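Local structure of DNA translocase coupling protein (Clostridium perfringens, 6O1W) at residues 46-51 against 80-85; 129-134 against 272-277; 163-168 against 236-241; 312-317 against 328-333. The protein probably acts as an ATP-driven DNA translocase of the FtsK/SpoIIIE family in plasmid conjugation, this chain being its central part with the ATPase core. All blocks are in the same frame, centred on the assembly; numbering follows the deposited sequence.

Interaction 1. Residues 46-51 against 80-85; sequences TFESMI and KRIVII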
loop_
_atom_site.group_PDB
_atom_site.type_symbol
_atom_site.label_atom_id
_atom_site.label_comp_id
_atom_site.label_asym_id
_atom_site.label_seq_id
_atom_site.Cartn_x
_atom_site.Cartn_y
_atom_site.Cartn_z
ATOM N N THR A 46 -16.458 -20.431 -11.876
ATOM C CA THR A 46 -17.905 -20.462 -11.985
ATOM C C THR A 46 -18.346 -21.857 -12.326
ATOM O O THR A 46 -17.882 -22.431 -13.311
ATOM C CB THR A 46 -18.373 -19.413 -13.013
ATOM O OG1 THR A 46 -17.793 -18.164 -12.667
ATOM C CG2 THR A 46 -19.878 -19.285 -13.077
ATOM N N PHE A 47 -19.279 -22.392 -11.523
ATOM C CA PHE A 47 -19.846 -23.723 -11.708
ATOM C C PHE A 47 -21.344 -23.672 -11.862
ATOM O O PHE A 47 -22.028 -22.882 -11.201
ATOM C CB PHE A 47 -19.501 -24.646 -10.518
ATOM C CG PHE A 47 -18.055 -25.087 -10.434
ATOM C CD1 PHE A 47 -17.554 -26.066 -11.297
ATOM C CD2 PHE A 47 -17.217 -24.584 -9.455
ATOM C CE1 PHE A 47 -16.235 -26.503 -11.194
ATOM C CE2 PHE A 47 -15.896 -25.028 -9.345
ATOM C CZ PHE A 47 -15.409 -25.966 -10.227
ATOM N N GLU A 48 -21.856 -24.580 -12.687
ATOM C CA GLU A 48 -23.271 -24.774 -12.855
ATOM C C GLU A 48 -23.648 -26.148 -12.321
ATOM O O GLU A 48 -23.048 -27.158 -12.717
ATOM C CB GLU A 48 -23.701 -24.623 -14.306
ATOM C CG GLU A 48 -25.212 -24.507 -14.413
ATOM C CD GLU A 48 -25.783 -24.603 -15.811
ATOM O OE1 GLU A 48 -24.995 -24.659 -16.784
ATOM O OE2 GLU A 48 -27.029 -24.626 -15.932
ATOM N N SER A 49 -24.659 -26.187 -11.433
ATOM C CA SER A 49 -25.168 -27.435 -10.823
ATOM C C SER A 49 -26.509 -27.209 -10.112
ATOM O O SER A 49 -26.910 -26.074 -9.896
ATOM C CB SER A 49 -24.160 -27.990 -9.805
ATOM O OG SER A 49 -24.144 -27.174 -8.653
HETATM N N MSE A 50 -27.136 -28.282 -9.677
HETATM C CA MSE A 50 -28.376 -28.228 -8.923
HETATM C C MSE A 50 -28.108 -28.334 -7.415
HETATM O O MSE A 50 -29.064 -28.482 -6.650
HETATM C CB MSE A 50 -29.318 -29.351 -9.384
HETATM C CG MSE A 50 -29.983 -29.073 -10.721
HETATM SE SE MSE A 50 -31.313 -30.448 -11.074
HETATM C CE MSE A 50 -32.694 -29.936 -9.719
ATOM N N ILE A 51 -26.831 -28.245 -6.975
ATOM C CA ILE A 51 -26.481 -28.355 -5.553
ATOM C C ILE A 51 -26.669 -26.991 -4.879
ATOM O O ILE A 51 -26.075 -26.004 -5.329
ATOM C CB ILE A 51 -25.068 -28.965 -5.330
ATOM C CG1 ILE A 51 -24.932 -30.329 -6.046
ATOM C CG2 ILE A 51 -24.754 -29.091 -3.838
ATOM C CD1 ILE A 51 -23.533 -30.761 -6.326
ATOM N N LYS A 80 -30.030 -19.865 -9.122
ATOM C CA LYS A 80 -29.731 -20.777 -8.033
ATOM C C LYS A 80 -28.949 -22.008 -8.567
ATOM O O LYS A 80 -28.547 -22.868 -7.783
ATOM C CB LYS A 80 -31.007 -21.143 -7.245
ATOM C CG LYS A 80 -31.278 -20.221 -6.038
ATOM C CD LYS A 80 -31.678 -18.772 -6.429
ATOM C CE LYS A 80 -31.268 -17.745 -5.400
ATOM N NZ LYS A 80 -31.185 -16.382 -5.986
ATOM N N ARG A 81 -28.693 -22.048 -9.899
ATOM C CA ARG A 81 -27.897 -23.080 -10.569
ATOM C C ARG A 81 -26.416 -22.664 -10.700
ATOM O O ARG A 81 -25.595 -23.484 -11.093
ATOM C CB ARG A 81 -28.441 -23.364 -11.972
ATOM C CG ARG A 81 -29.668 -24.253 -12.012
ATOM C CD ARG A 81 -30.004 -24.597 -13.453
ATOM N NE ARG A 81 -29.248 -25.759 -13.921
ATOM C CZ ARG A 81 -29.714 -27.003 -13.911
ATOM N NH1 ARG A 81 -30.950 -27.255 -13.491
ATOM N NH2 ARG A 81 -28.957 -28.003 -14.338
ATOM N N ILE A 82 -26.090 -21.402 -10.407
ATOM C CA ILE A 82 -24.742 -20.856 -10.576
ATOM C C ILE A 82 -24.069 -20.515 -9.257
ATOM O O ILE A 82 -24.623 -19.759 -8.455
ATOM C CB ILE A 82 -24.748 -19.624 -11.559
ATOM C CG1 ILE A 82 -25.349 -19.968 -12.971
ATOM C CG2 ILE A 82 -23.373 -18.939 -11.687
ATOM C CD1 ILE A 82 -24.515 -20.883 -13.923
ATOM N N VAL A 83 -22.847 -21.040 -9.061
ATOM C CA VAL A 83 -22.009 -20.680 -7.915
ATOM C C VAL A 83 -20.716 -20.095 -8.432
ATOM O O VAL A 83 -20.219 -20.501 -9.486
ATOM C CB VAL A 83 -21.785 -21.759 -6.814
ATOM C CG1 VAL A 83 -23.111 -22.258 -6.253
ATOM C CG2 VAL A 83 -20.921 -22.907 -7.313
ATOM N N ILE A 84 -20.213 -19.107 -7.728
ATOM C CA ILE A 84 -18.999 -18.379 -8.072
ATOM C C ILE A 84 -18.090 -18.489 -6.871
ATOM O O ILE A 84 -18.480 -18.080 -5.772
ATOM C CB ILE A 84 -19.315 -16.889 -8.402
ATOM C CG1 ILE A 84 -20.302 -16.769 -9.599
ATOM C CG2 ILE A 84 -18.006 -16.088 -8.615
ATOM C CD1 ILE A 84 -20.885 -15.379 -9.885
ATOM N N ILE A 85 -16.896 -19.053 -7.078
ATOM C CA ILE A 85 -15.915 -19.247 -6.019
ATOM C C ILE A 85 -14.758 -18.292 -6.282
ATOM O O ILE A 85 -14.263 -18.233 -7.418
ATOM C CB ILE A 85 -15.418 -20.720 -6.001
ATOM C CG1 ILE A 85 -16.590 -21.729 -5.885
ATOM C CG2 ILE A 85 -14.345 -20.961 -4.896
ATOM C CD1 ILE A 85 -16.202 -23.175 -6.150
HETATM O O HOH W 1 -29.930 -25.727 -6.592
HETATM O O HOH W 2 -26.258 -23.569 -6.495
#
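Met-50, a selenomethionine, lays its CG over one face of the Arg-81 guanidinium, 3.5 Å from NH1, the two chains running side by side and pointing the same way. At the edge of that same group, OE2 of Glu-48 accepts a hydrogen bond from NE of Arg-81 in a salt bridge of 3.2 Å. The carboxylate and guanidinium planes stand 79° apart, and the bond, bent to 146°, uses the anti lone pair of OE2. Glu-48 reaches there as an extended chain, CG anti to the backbone N, while Arg-81 bends at chi3; long flexible side chains suit this spot at the sheet's end.

Beneath them, strands 46-48 and 82-85 pair antiparallel in a four-stranded sheet. Phe-47 and Val-83 form a hydrogen-bonded pair, with Phe-47 N to Val-83 O and Val-83 N to Phe-47 O both 2.9 Å, and Ser-49 N to Arg-81 O continues the ladder. On the face of Phe-47, CD1 of Ile-85 meets the ring edge 3.7 Å from CE2, and Tyr-12, Phe-16 and Trp-56 complete an aromatic cluster. On the other face CG2 of Thr-46 touches CG2 of Ile-82, beta-branched residues at home in a strand.

Since OE1 of Glu-48 also pairs with Lys-32, its carboxylate lies between two cations and probably stays ionised, linking strand 30-36 to Arg-81 just before strand 82-85.

Interaction 2. Residues 129-134 against 272-277; sequences SPHILS and INLCIG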
loop_
_atom_site.group_PDB
_atom_site.type_symbol
_atom_site.label_atom_id
_atom_site.label_comp_id
_atom_site.label_asym_id
_atom_site.label_seq_id
_atom_site.Cartn_x
_atom_site.Cartn_y
_atom_site.Cartn_z
ATOM N N SER A 129 10.595 6.155 -8.060
ATOM C CA SER A 129 9.171 6.339 -7.732
ATOM C C SER A 129 9.185 7.014 -6.349
ATOM O O SER A 129 9.342 6.352 -5.330
ATOM C CB SER A 129 8.464 4.993 -7.761
ATOM O OG SER A 129 9.097 4.101 -6.861
ATOM N N PRO A 130 9.217 8.369 -6.350
ATOM C CA PRO A 130 9.548 9.101 -5.112
ATOM C C PRO A 130 8.482 9.230 -4.032
ATOM O O PRO A 130 8.843 9.594 -2.903
ATOM C CB PRO A 130 9.958 10.493 -5.626
ATOM C CG PRO A 130 9.235 10.652 -6.936
ATOM C CD PRO A 130 9.155 9.276 -7.523
ATOM N N HIS A 131 7.197 8.992 -4.357
ATOM C CA HIS A 131 6.122 9.155 -3.378
ATOM C C HIS A 131 5.249 7.925 -3.258
ATOM O O HIS A 131 5.066 7.182 -4.229
ATOM C CB HIS A 131 5.297 10.424 -3.659
ATOM C CG HIS A 131 6.147 11.620 -3.947
ATOM N ND1 HIS A 131 7.030 12.129 -3.002
ATOM C CD2 HIS A 131 6.273 12.331 -5.090
ATOM C CE1 HIS A 131 7.641 13.144 -3.592
ATOM N NE2 HIS A 131 7.223 13.305 -4.849
ATOM N N ILE A 132 4.738 7.699 -2.054
ATOM C CA ILE A 132 3.939 6.524 -1.698
ATOM C C ILE A 132 2.629 6.940 -1.029
ATOM O O ILE A 132 2.623 7.786 -0.127
ATOM C CB ILE A 132 4.762 5.630 -0.725
ATOM C CG1 ILE A 132 6.087 5.163 -1.379
ATOM C CG2 ILE A 132 3.920 4.447 -0.182
ATOM C CD1 ILE A 132 7.107 4.467 -0.461
ATOM N N LEU A 133 1.545 6.300 -1.429
ATOM C CA LEU A 133 0.256 6.497 -0.795
ATOM C C LEU A 133 -0.161 5.118 -0.258
ATOM O O LEU A 133 -0.194 4.126 -1.018
ATOM C CB LEU A 133 -0.772 7.038 -1.809
ATOM C CG LEU A 133 -2.222 7.226 -1.261
ATOM C CD1 LEU A 133 -2.369 8.552 -0.572
ATOM C CD2 LEU A 133 -3.248 7.202 -2.395
ATOM N N SER A 134 -0.447 5.053 1.042
ATOM C CA SER A 134 -0.859 3.816 1.706
ATOM C C SER A 134 -2.264 4.010 2.228
ATOM O O SER A 134 -2.496 4.911 3.039
ATOM C CB SER A 134 0.133 3.429 2.810
ATOM O OG SER A 134 -0.285 2.291 3.548
ATOM N N ILE A 272 13.384 14.477 -1.829
ATOM C CA ILE A 272 12.349 14.836 -0.866
ATOM C C ILE A 272 11.174 13.887 -1.176
ATOM O O ILE A 272 10.547 13.998 -2.243
ATOM C CB ILE A 272 11.947 16.331 -0.878
ATOM C CG1 ILE A 272 13.191 17.267 -0.780
ATOM C CG2 ILE A 272 10.888 16.616 0.214
ATOM C CD1 ILE A 272 12.954 18.728 -0.744
ATOM N N ASN A 273 10.874 12.966 -0.237
ATOM C CA ASN A 273 9.867 11.926 -0.413
ATOM C C ASN A 273 8.652 12.032 0.500
ATOM O O ASN A 273 8.778 12.196 1.713
ATOM C CB ASN A 273 10.519 10.542 -0.274
ATOM C CG ASN A 273 11.806 10.428 -1.058
ATOM O OD1 ASN A 273 12.881 10.392 -0.496
ATOM N ND2 ASN A 273 11.731 10.390 -2.370
ATOM N N LEU A 274 7.468 11.938 -0.106
ATOM C CA LEU A 274 6.187 11.981 0.618
ATOM C C LEU A 274 5.656 10.570 0.832
ATOM O O LEU A 274 5.562 9.818 -0.141
ATOM C CB LEU A 274 5.150 12.815 -0.162
ATOM C CG LEU A 274 5.454 14.299 -0.271
ATOM C CD1 LEU A 274 4.623 14.955 -1.366
ATOM C CD2 LEU A 274 5.255 15.008 1.058
ATOM N N CYS A 275 5.349 10.209 2.088
ATOM C CA CYS A 275 4.755 8.924 2.485
ATOM C C CYS A 275 3.440 9.286 3.116
ATOM O O CYS A 275 3.409 9.829 4.234
ATOM C CB CYS A 275 5.646 8.138 3.448
ATOM S SG CYS A 275 7.189 7.540 2.711
ATOM N N ILE A 276 2.353 9.054 2.370
ATOM C CA ILE A 276 1.006 9.475 2.752
ATOM C C ILE A 276 0.083 8.331 3.154
ATOM O O ILE A 276 -0.088 7.381 2.399
ATOM C CB ILE A 276 0.360 10.297 1.603
ATOM C CG1 ILE A 276 1.310 11.364 1.025
ATOM C CG2 ILE A 276 -0.973 10.918 2.055
ATOM C CD1 ILE A 276 0.926 11.841 -0.363
ATOM N N GLY A 277 -0.572 8.485 4.299
ATOM C CA GLY A 277 -1.595 7.559 4.762
ATOM C C GLY A 277 -2.981 8.125 4.505
ATOM O O GLY A 277 -3.199 9.343 4.616
#
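Backbone hydrogen bonds form the core of this parallel strand pair. Ile-132 is bonded on both its N and its O, to the residues on either side of Cys-275: its N donates to Leu-274 O at 3.0 Å, and its O accepts from Ile-276 N at 2.8 Å, nearly along the C=O axis. Ser-134 N then reaches Ile-276 O at 2.7 Å, the three bonds all close to straight.

Side-chain hydrogen bonds take over where the ladder frays. His-131, with CG anti to its carbonyl carbon (chi1 -46°), turns its ring so that ND1 accepts a hydrogen bond from Leu-274 N, 2.9 Å away and close to the ring plane. ND1 must therefore be unprotonated, which suits a neutral histidine with its proton on NE2, where a weak bond runs to Ala-264 O. The amide ND2 of Asn-273 donates to a lone pair of Pro-130 O at 3.0 Å, while its OD1 is held by Arg-228.

Apolar contacts fill both faces. The His-131 ring is sandwiched: CD1 of Leu-274 makes a CH-pi contact 4.3 Å from the centroid, and CB of Pro-130 sits over the centre of the opposite face. CD1 of Leu-133 crosses obliquely onto CG2 of Ile-276, 3.8 Å away, whereas Ile-132 and Cys-275 face helix 142-155.

Gly-277, pairing with Ser-134, brings no side chain to the face where the Ser-134 OG bonds to Lys-142 O. Parallel central strands, one running straight into the Walker A loop, are the signature of the P-loop NTPase fold.

Interaction 3. Residues 163-168 against 236-241; sequences VDFKGG and LAELMD
Just beyond strand 159-163 of the P-loop NTPase core, the chain enters a loop that opens with an Asx turn, and the short helix 237-240 meets it chiefly through Glu-238, with Leu-239 beside it. OD1 of Asp-164 accepts from Lys-166 N at 3.0 Å to make the turn, and OD2 binds Glu-170 N, so one carboxylate braces the loop twice. Gly-167 and Gly-168, both with positive phi, carry the chain round the bend.

Glu-238 stretches from the helix with chi2 near anti (166°), and its OE1 receives the Phe-165 N-H at 3.0 Å. The donor N lies above the carboxylate plane, 49° out of it. This carboxylate lies almost parallel to the Phe-165 ring, the planes 5° apart, as the side chains slide past each other in opposite directions; the closest touch between them is CB of Phe-165 to OE1, 3.4 Å.

Toward the helix, the ring tip CZ of Phe-165 meets CD2 of Leu-239 at 3.7 Å, the side chains crossing at about a right angle. Val-185 and Ala-188 of helix 185-209 also touch Phe-165, which suits a large aromatic ring at the seam between loop and helices. Lys-166 passes across Glu-238 at about a right angle, its CE 3.4 Å from OE2.

The charges are close but not paired. OE1 lies 4.2 Å from OD1 of Asp-164, a repulsion that would tend to raise a pKa, while NZ of Lys-166, 4.2 Å from OE2 and in a long, weak ion pair with Asp-234, and the Phe-165 N-H probably offset it, keeping Glu-238 anionic.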
loop_
_atom_site.group_PDB
_atom_site.type_symbol
_atom_site.label_atom_id
_atom_site.label_comp_id
_atom_site.label_asym_id
_atom_site.label_seq_id
_atom_site.Cartn_x
_atom_site.Cartn_y
_atom_site.Cartn_z
ATOM N N VAL A 163 3.831 14.373 10.198
ATOM C CA VAL A 163 2.634 15.195 10.340
ATOM C C VAL A 163 1.497 14.384 10.938
ATOM O O VAL A 163 1.082 13.373 10.352
ATOM C CB VAL A 163 2.220 15.842 8.983
ATOM C CG1 VAL A 163 0.946 16.683 9.136
ATOM C CG2 VAL A 163 3.355 16.680 8.408
ATOM N N ASP A 164 0.963 14.857 12.083
ATOM C CA ASP A 164 -0.186 14.224 12.737
ATOM C C ASP A 164 -0.972 15.241 13.515
ATOM O O ASP A 164 -0.555 15.603 14.599
ATOM C CB ASP A 164 0.254 13.049 13.637
ATOM C CG ASP A 164 -0.833 12.442 14.537
ATOM O OD1 ASP A 164 -2.037 12.532 14.180
ATOM O OD2 ASP A 164 -0.481 11.886 15.580
ATOM N N PHE A 165 -2.151 15.632 13.013
ATOM C CA PHE A 165 -3.002 16.651 13.635
ATOM C C PHE A 165 -3.749 16.159 14.849
ATOM O O PHE A 165 -4.371 16.967 15.525
ATOM C CB PHE A 165 -3.950 17.296 12.613
ATOM C CG PHE A 165 -3.298 18.250 11.618
ATOM C CD1 PHE A 165 -1.911 18.320 11.492
ATOM C CD2 PHE A 165 -4.075 19.024 10.763
ATOM C CE1 PHE A 165 -1.314 19.182 10.567
ATOM C CE2 PHE A 165 -3.473 19.865 9.809
ATOM C CZ PHE A 165 -2.097 19.931 9.716
ATOM N N LYS A 166 -3.658 14.856 15.175
ATOM C CA LYS A 166 -4.293 14.327 16.383
ATOM C C LYS A 166 -3.327 14.475 17.572
ATOM O O LYS A 166 -3.021 13.507 18.274
ATOM C CB LYS A 166 -4.804 12.892 16.181
ATOM C CG LYS A 166 -5.921 12.821 15.152
ATOM C CD LYS A 166 -6.310 11.389 14.752
ATOM C CE LYS A 166 -5.364 10.786 13.733
ATOM N NZ LYS A 166 -5.920 9.551 13.115
ATOM N N GLY A 167 -2.870 15.704 17.792
ATOM C CA GLY A 167 -1.944 16.048 18.868
ATOM C C GLY A 167 -0.621 15.305 18.819
ATOM O O GLY A 167 0.095 15.260 19.819
ATOM N N GLY A 168 -0.316 14.686 17.672
ATOM C CA GLY A 168 0.915 13.928 17.479
ATOM C C GLY A 168 0.938 12.583 18.175
ATOM O O GLY A 168 1.994 11.955 18.239
ATOM N N LEU A 236 -3.934 12.017 5.149
ATOM C CA LEU A 236 -4.085 13.023 4.090
ATOM C C LEU A 236 -5.356 13.870 4.261
ATOM O O LEU A 236 -5.317 15.055 3.931
ATOM C CB LEU A 236 -4.049 12.385 2.688
ATOM C CG LEU A 236 -3.919 13.307 1.447
ATOM C CD1 LEU A 236 -2.710 14.219 1.514
ATOM C CD2 LEU A 236 -3.883 12.500 0.185
ATOM N N ALA A 237 -6.453 13.288 4.805
ATOM C CA ALA A 237 -7.715 14.024 5.032
ATOM C C ALA A 237 -7.530 15.262 5.928
ATOM O O ALA A 237 -8.213 16.252 5.714
ATOM C CB ALA A 237 -8.789 13.108 5.605
ATOM N N GLU A 238 -6.583 15.228 6.885
ATOM C CA GLU A 238 -6.270 16.370 7.781
ATOM C C GLU A 238 -5.716 17.604 7.005
ATOM O O GLU A 238 -5.834 18.739 7.479
ATOM C CB GLU A 238 -5.272 15.938 8.869
ATOM C CG GLU A 238 -5.896 15.010 9.914
ATOM C CD GLU A 238 -4.969 14.256 10.855
ATOM O OE1 GLU A 238 -3.732 14.451 10.790
ATOM O OE2 GLU A 238 -5.491 13.445 11.652
ATOM N N LEU A 239 -5.120 17.371 5.817
ATOM C CA LEU A 239 -4.585 18.439 4.972
ATOM C C LEU A 239 -5.513 18.743 3.776
ATOM O O LEU A 239 -5.514 19.872 3.294
ATOM C CB LEU A 239 -3.195 18.046 4.419
ATOM C CG LEU A 239 -2.011 17.894 5.397
ATOM C CD1 LEU A 239 -0.785 17.467 4.659
ATOM C CD2 LEU A 239 -1.702 19.206 6.144
HETATM N N MSE A 240 -6.233 17.728 3.259
HETATM C CA MSE A 240 -7.057 17.859 2.051
HETATM C C MSE A 240 -8.537 18.108 2.292
HETATM O O MSE A 240 -9.137 18.847 1.517
HETATM C CB MSE A 240 -6.882 16.645 1.128
HETATM C CG MSE A 240 -5.475 16.470 0.608
HETATM SE SE MSE A 240 -4.902 17.898 -0.585
HETATM C CE MSE A 240 -2.958 17.986 -0.080
ATOM N N ASP A 241 -9.142 17.465 3.306
ATOM C CA ASP A 241 -10.565 17.647 3.586
ATOM C C ASP A 241 -10.816 18.995 4.260
ATOM O O ASP A 241 -10.500 19.181 5.438
ATOM C CB ASP A 241 -11.153 16.472 4.382
ATOM C CG ASP A 241 -12.666 16.471 4.477
ATOM O OD1 ASP A 241 -13.254 17.556 4.716
ATOM O OD2 ASP A 241 -13.266 15.385 4.330
#

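Interaction 4. Residues 312-317 against 328-333; sequences LSNTKA and LFKLGA
The carbonyl O of Leu-312 is gripped by two donors: NZ of Lys-330 at 2.8 Å and OG of Ser-313 at the same distance. Both come from above the carbonyl plane, by nearly 30°, the ammonium nearer the C=O axis and the hydroxyl well to its side (C=O...OG 97°). This carbonyl closes helix 305-312, so the contact pins a helix C-terminus and its following turn to strand 326-331 of the large mixed sheet. A positive charge fits a helix end, where carbonyls point outward and the dipole would welcome it. Ser-313 takes positive phi as the chain leaves the helix.

Lys-330 gets there by running extended from CG anti to the backbone N and bending only at chi4. Its aliphatic part is used as well, CB lying 3.7 Å from CD2 of Leu-312. A water accepting from ND2 of Asn-314 also receives a weak bond from NZ of Lys-330.

Asn-314 builds the turn itself: a lone pair of its OD1 accepts a hydrogen bond from Lys-316 N, an Asx turn, for which a short amide is apt. Lys-316 then leads its NZ away to a salt bridge with Asp-37, beside a bound glucose that it touches.

Leucines seal the buried side. The branches of Leu-312 divide the work, CD2 on Lys-330 and CD1 on Leu-328, whose side chain crosses at about a right angle. The terminal CD1 of Leu-328 meets CD1 of Leu-312 at 3.7 Å and presses on the peptide between Lys-316 and Ala-317, 3.5 Å from Ala-317 N.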
loop_
_atom_site.group_PDB
_atom_site.type_symbol
_atom_site.label_atom_id
_atom_site.label_comp_id
_atom_site.label_asym_id
_atom_site.label_seq_id
_atom_site.Cartn_x
_atom_site.Cartn_y
_atom_site.Cartn_z
ATOM N N LEU A 312 -6.544 2.867 -6.648
ATOM C CA LEU A 312 -5.896 2.050 -7.676
ATOM C C LEU A 312 -6.348 2.229 -9.105
ATOM O O LEU A 312 -5.708 1.664 -10.007
ATOM C CB LEU A 312 -6.155 0.563 -7.305
ATOM C CG LEU A 312 -5.645 0.087 -5.948
ATOM C CD1 LEU A 312 -6.187 -1.293 -5.633
ATOM C CD2 LEU A 312 -4.097 0.098 -5.875
ATOM N N SER A 313 -7.498 2.904 -9.313
ATOM C CA SER A 313 -8.203 3.057 -10.601
ATOM C C SER A 313 -8.571 1.663 -11.212
ATOM O O SER A 313 -8.636 1.476 -12.428
ATOM C CB SER A 313 -7.499 4.006 -11.571
ATOM O OG SER A 313 -6.234 3.541 -11.991
ATOM N N ASN A 314 -8.877 0.710 -10.314
ATOM C CA ASN A 314 -9.438 -0.630 -10.565
ATOM C C ASN A 314 -10.210 -1.032 -9.279
ATOM O O ASN A 314 -10.092 -0.337 -8.269
ATOM C CB ASN A 314 -8.383 -1.664 -11.004
ATOM C CG ASN A 314 -7.367 -2.034 -9.961
ATOM O OD1 ASN A 314 -7.700 -2.401 -8.841
ATOM N ND2 ASN A 314 -6.093 -1.985 -10.319
ATOM N N THR A 315 -10.974 -2.131 -9.306
ATOM C CA THR A 315 -11.813 -2.566 -8.190
ATOM C C THR A 315 -11.213 -3.755 -7.412
ATOM O O THR A 315 -11.942 -4.403 -6.656
ATOM C CB THR A 315 -13.200 -2.973 -8.752
ATOM O OG1 THR A 315 -13.012 -4.136 -9.563
ATOM C CG2 THR A 315 -13.881 -1.854 -9.571
ATOM N N LYS A 316 -9.919 -4.054 -7.589
ATOM C CA LYS A 316 -9.286 -5.240 -6.988
ATOM C C LYS A 316 -9.173 -5.257 -5.459
ATOM O O LYS A 316 -9.010 -6.347 -4.907
ATOM C CB LYS A 316 -7.910 -5.517 -7.601
ATOM C CG LYS A 316 -7.940 -5.717 -9.112
ATOM C CD LYS A 316 -6.498 -5.830 -9.648
ATOM C CE LYS A 316 -6.398 -5.635 -11.135
ATOM N NZ LYS A 316 -7.143 -6.686 -11.867
ATOM N N ALA A 317 -9.247 -4.094 -4.762
ATOM C CA ALA A 317 -9.169 -4.123 -3.284
ATOM C C ALA A 317 -10.388 -4.862 -2.656
ATOM O O ALA A 317 -10.298 -5.346 -1.537
ATOM C CB ALA A 317 -9.026 -2.710 -2.718
ATOM N N LEU A 328 -2.617 -4.801 -1.575
ATOM C CA LEU A 328 -2.322 -4.655 -2.997
ATOM C C LEU A 328 -1.238 -3.575 -3.183
ATOM O O LEU A 328 -1.276 -2.508 -2.567
ATOM C CB LEU A 328 -3.552 -4.282 -3.826
ATOM C CG LEU A 328 -4.671 -5.343 -3.855
ATOM C CD1 LEU A 328 -5.858 -4.808 -4.543
ATOM C CD2 LEU A 328 -4.207 -6.612 -4.542
ATOM N N PHE A 329 -0.299 -3.855 -4.055
ATOM C CA PHE A 329 0.773 -2.945 -4.445
ATOM C C PHE A 329 0.546 -2.611 -5.916
ATOM O O PHE A 329 0.465 -3.510 -6.750
ATOM C CB PHE A 329 2.152 -3.616 -4.290
ATOM C CG PHE A 329 3.327 -2.743 -4.688
ATOM C CD1 PHE A 329 3.889 -1.848 -3.785
ATOM C CD2 PHE A 329 3.901 -2.849 -5.957
ATOM C CE1 PHE A 329 4.991 -1.070 -4.144
ATOM C CE2 PHE A 329 5.026 -2.090 -6.302
ATOM C CZ PHE A 329 5.550 -1.188 -5.403
ATOM N N LYS A 330 0.516 -1.328 -6.230
ATOM C CA LYS A 330 0.405 -0.851 -7.597
ATOM C C LYS A 330 1.478 0.221 -7.868
ATOM O O LYS A 330 1.569 1.207 -7.137
ATOM C CB LYS A 330 -1.013 -0.333 -7.892
ATOM C CG LYS A 330 -1.163 0.171 -9.316
ATOM C CD LYS A 330 -2.577 0.475 -9.714
ATOM C CE LYS A 330 -2.695 0.395 -11.217
ATOM N NZ LYS A 330 -3.512 1.505 -11.777
ATOM N N LEU A 331 2.313 -0.019 -8.880
ATOM C CA LEU A 331 3.343 0.891 -9.405
ATOM C C LEU A 331 3.296 0.720 -10.905
ATOM O O LEU A 331 3.694 -0.317 -11.426
ATOM C CB LEU A 331 4.762 0.609 -8.866
ATOM C CG LEU A 331 5.901 1.519 -9.418
ATOM C CD1 LEU A 331 5.572 2.974 -9.330
ATOM C CD2 LEU A 331 7.179 1.290 -8.673
ATOM N N GLY A 332 2.779 1.719 -11.583
ATOM C CA GLY A 332 2.577 1.642 -13.019
ATOM C C GLY A 332 1.253 0.954 -13.294
ATOM O O GLY A 332 0.286 1.138 -12.542
ATOM N N ALA A 333 1.200 0.125 -14.342
ATOM C CA ALA A 333 -0.050 -0.524 -14.730
ATOM C C ALA A 333 -0.367 -1.865 -14.028
ATOM O O ALA A 333 -1.483 -2.355 -14.196
ATOM C CB ALA A 333 -0.086 -0.696 -16.230
HETATM O O HOH W 3 -5.366 -1.023 -13.247
#

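Interaction 1 stands apart, in the separate four-stranded antiparallel sheet near the N-terminus, its centre 29 Å from that of interaction 4 and 44 Å or more from the other two. The remaining three gather on the P-loop NTPase core. Interactions 2 and 4 share the ten-stranded sheet, with strand 296-299 between their strands; their centres are about 16 Å apart, and Ser-129 touches Leu-331. Both segments of interaction 3 fall between those of interaction 2 in sequence, and Leu-236 packs on Leu-133 and Ile-276. Interaction 4 comes last. The ATP-binding core is thus stitched from distant sequence, with the N-terminal sheet as a distinct unit.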